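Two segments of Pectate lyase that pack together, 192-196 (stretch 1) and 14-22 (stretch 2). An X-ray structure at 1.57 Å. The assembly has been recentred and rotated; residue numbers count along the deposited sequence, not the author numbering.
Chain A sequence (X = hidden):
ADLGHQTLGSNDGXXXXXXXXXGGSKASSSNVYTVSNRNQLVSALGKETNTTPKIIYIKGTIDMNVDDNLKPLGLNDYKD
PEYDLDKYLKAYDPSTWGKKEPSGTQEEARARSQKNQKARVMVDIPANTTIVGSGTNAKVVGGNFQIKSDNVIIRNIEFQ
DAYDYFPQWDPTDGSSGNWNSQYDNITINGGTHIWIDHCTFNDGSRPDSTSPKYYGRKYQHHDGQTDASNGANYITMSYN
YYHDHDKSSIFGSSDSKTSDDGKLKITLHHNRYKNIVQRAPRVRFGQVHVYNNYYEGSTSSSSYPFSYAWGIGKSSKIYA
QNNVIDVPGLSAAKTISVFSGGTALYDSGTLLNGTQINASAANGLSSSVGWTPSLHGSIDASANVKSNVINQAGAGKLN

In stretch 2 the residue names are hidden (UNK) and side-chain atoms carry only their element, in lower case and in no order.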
# COMPACT_ATOMS: atom_id res chain seq x y z
N THR A 192 10.55 -8.52 5.41
CA THR A 192 10.97 -9.54 4.47
C THR A 192 10.11 -10.79 4.64
O THR A 192 9.63 -11.08 5.74
CB THR A 192 12.49 -9.95 4.67
OG1 THR A 192 12.76 -10.21 6.06
CG2 THR A 192 13.45 -8.86 4.19
N HIS A 193 9.95 -11.56 3.57
CA HIS A 193 9.10 -12.76 3.58
C HIS A 193 7.70 -12.41 4.05
O HIS A 193 7.27 -12.78 5.15
CB HIS A 193 9.70 -13.95 4.36
CG HIS A 193 10.96 -14.46 3.73
ND1 HIS A 193 12.20 -14.18 4.25
CD2 HIS A 193 11.15 -15.13 2.58
CE1 HIS A 193 13.12 -14.75 3.48
NE2 HIS A 193 12.51 -15.33 2.46
N ILE A 194 7.00 -11.70 3.18
CA ILE A 194 5.66 -11.20 3.49
C ILE A 194 4.68 -11.64 2.42
O ILE A 194 4.98 -11.57 1.26
CB ILE A 194 5.66 -9.66 3.69
CG1 ILE A 194 6.47 -9.31 4.96
CG2 ILE A 194 4.19 -9.08 3.82
CD1 ILE A 194 7.03 -7.96 4.98
N TRP A 195 3.51 -12.09 2.87
CA TRP A 195 2.41 -12.40 1.99
C TRP A 195 1.19 -11.59 2.39
O TRP A 195 0.72 -11.72 3.50
CB TRP A 195 2.05 -13.90 2.06
CG TRP A 195 1.04 -14.40 1.04
CD1 TRP A 195 0.78 -13.88 -0.21
CD2 TRP A 195 0.26 -15.60 1.14
NE1 TRP A 195 -0.16 -14.68 -0.87
CE2 TRP A 195 -0.50 -15.73 -0.05
CE3 TRP A 195 0.11 -16.56 2.16
CZ2 TRP A 195 -1.38 -16.80 -0.27
CZ3 TRP A 195 -0.80 -17.62 1.96
CH2 TRP A 195 -1.52 -17.74 0.74
N ILE A 196 0.69 -10.78 1.44
CA ILE A 196 -0.56 -10.02 1.63
C ILE A 196 -1.53 -10.57 0.62
O ILE A 196 -1.31 -10.43 -0.60
CB ILE A 196 -0.37 -8.52 1.44
CG1 ILE A 196 0.66 -7.97 2.46
CG2 ILE A 196 -1.74 -7.76 1.57
CD1 ILE A 196 1.19 -6.58 2.15
N UNK A 14 7.95 -13.91 -5.14
CA UNK A 14 9.16 -13.60 -4.42
C UNK A 14 9.04 -13.89 -2.90
O UNK A 14 10.04 -14.16 -2.24
c UNK A 14 13.73 -13.77 -6.19
c UNK A 14 13.39 -12.14 -7.99
c UNK A 14 10.16 -10.92 -6.83
c UNK A 14 12.47 -13.46 -5.61
c UNK A 14 11.68 -12.45 -6.19
c UNK A 14 10.40 -11.86 -5.87
c UNK A 14 9.51 -12.15 -4.64
n UNK A 14 11.20 -10.88 -7.74
c UNK A 14 12.15 -11.82 -7.38
c UNK A 14 14.15 -13.12 -7.39
N UNK A 15 7.83 -13.83 -2.34
CA UNK A 15 7.67 -14.19 -0.91
C UNK A 15 8.10 -15.62 -0.60
O UNK A 15 8.42 -15.93 0.56
N UNK A 16 8.09 -16.51 -1.61
CA UNK A 16 8.46 -17.91 -1.39
C UNK A 16 9.98 -18.17 -1.47
O UNK A 16 10.42 -19.31 -1.25
c UNK A 16 7.73 -18.80 -2.39
N UNK A 17 10.76 -17.13 -1.74
CA UNK A 17 12.22 -17.28 -1.82
C UNK A 17 12.84 -17.74 -0.49
O UNK A 17 12.34 -17.41 0.58
c UNK A 17 14.73 -16.71 -3.87
o UNK A 17 18.40 -16.70 -3.51
c UNK A 17 17.05 -16.54 -3.24
c UNK A 17 12.89 -15.97 -2.29
c UNK A 17 16.70 -15.99 -2.01
c UNK A 17 16.08 -16.90 -4.18
c UNK A 17 14.35 -16.17 -2.64
c UNK A 17 15.35 -15.81 -1.72
N UNK A 18 13.94 -18.49 -0.58
CA UNK A 18 14.67 -19.01 0.60
C UNK A 18 13.77 -19.67 1.65
O UNK A 18 13.17 -20.69 1.36
c UNK A 18 15.64 -17.97 1.20
o UNK A 18 14.99 -16.81 1.72
N UNK A 19 13.71 -19.11 2.85
CA UNK A 19 12.95 -19.70 3.97
C UNK A 19 11.45 -19.54 3.77
O UNK A 19 10.66 -20.10 4.53
c UNK A 19 13.37 -19.07 5.33
c UNK A 19 14.80 -19.49 5.69
o UNK A 19 13.35 -17.65 5.24
N UNK A 20 11.07 -18.77 2.74
CA UNK A 20 9.66 -18.60 2.36
C UNK A 20 8.79 -17.92 3.41
O UNK A 20 9.29 -17.33 4.38
N UNK A 21 7.47 -17.98 3.21
CA UNK A 21 6.57 -17.25 4.10
C UNK A 21 5.56 -18.18 4.77
O UNK A 21 4.59 -18.64 4.16
c UNK A 21 5.88 -16.08 3.36
o UNK A 21 6.92 -15.22 2.86
c UNK A 21 5.03 -15.31 4.33
N UNK A 22 5.82 -18.48 6.05
CA UNK A 22 4.96 -19.38 6.79
C UNK A 22 4.23 -18.66 7.93
O UNK A 22 3.38 -19.28 8.61
o UNK A 22 6.90 -19.98 8.15
c UNK A 22 5.82 -20.54 7.39
c UNK A 22 6.39 -21.48 6.24

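Position 14 carries one carbon leading to fused five- and six-membered rings of eight carbons and one nitrogen, an indole, so it is Trp 14. Its ring leads away from stretch 1 and makes no contact there; the ring nitrogen is hydrogen-bonded elsewhere in the structure.

Position 15 has no side-chain atoms, and its backbone O comes 3.5 Å from His 193 CD2, near the plane of the ring. An ideal CB here would lie 3.2 Å from Ile 194 O, a tight approach, so the bare backbone suits the close packing: this is Gly 15.

Position 16 bears a single carbon, pointing away from stretch 1: Ala 16, which closes the short 3-10 segment without touching the other stretch.

Position 17 shows one carbon, then a six-carbon ring bearing an oxygen. The ring stays clear of stretch 1, and the backbone does the work: His 193 NE2 donates a hydrogen bond to the backbone O of position 17 at 2.8 Å. The phenol identifies Tyr 17.

At position 18 one carbon carries one oxygen, and that oxygen lies 3.0 Å from His 193 NE2, at the ring edge; this compact side chain is Ser 18.

Position 19 has a carbon carrying one oxygen and one carbon. The oxygen lies over one face of the imidazole, 3.4 Å from His 193 CE1. One branch is oxygen, so valine is excluded and the residue is Thr 19.

Position 20 lacks a side chain and has a phi of 64°, a value that favours glycine; its backbone O approaches His 193 CG at 3.4 Å. Gly 20 ends the type II' turn begun at Tyr 17, its N bonding to Tyr 17 O at 2.9 Å.

Position 21 again has a carbon bearing one oxygen and one carbon, now directed toward stretch 1. The oxygen sits 3.1 Å from His 193 C, while the branch carbon packs 4.0 Å from Trp 195 CB. This is Thr 21, whose OG1 donates to Gly 15 O at 2.8 Å. Threonine suits the place because its hydroxyl braces stretch 2 while its methyl packs on Trp 195.

Position 22 has the same branched pattern, but it points away: Thr 22, whose hydroxyl is satisfied elsewhere in the structure.

The contact is built around His 193, whose imidazole sits among backbone carbonyls and hydroxyls of stretch 2. The turn presents Tyr 17 O to NE2, ND1 is bonded elsewhere in the structure, and Thr 21 ties the loop together beside the strand.

Stretch 2 (14-22) WGAYSTGTT
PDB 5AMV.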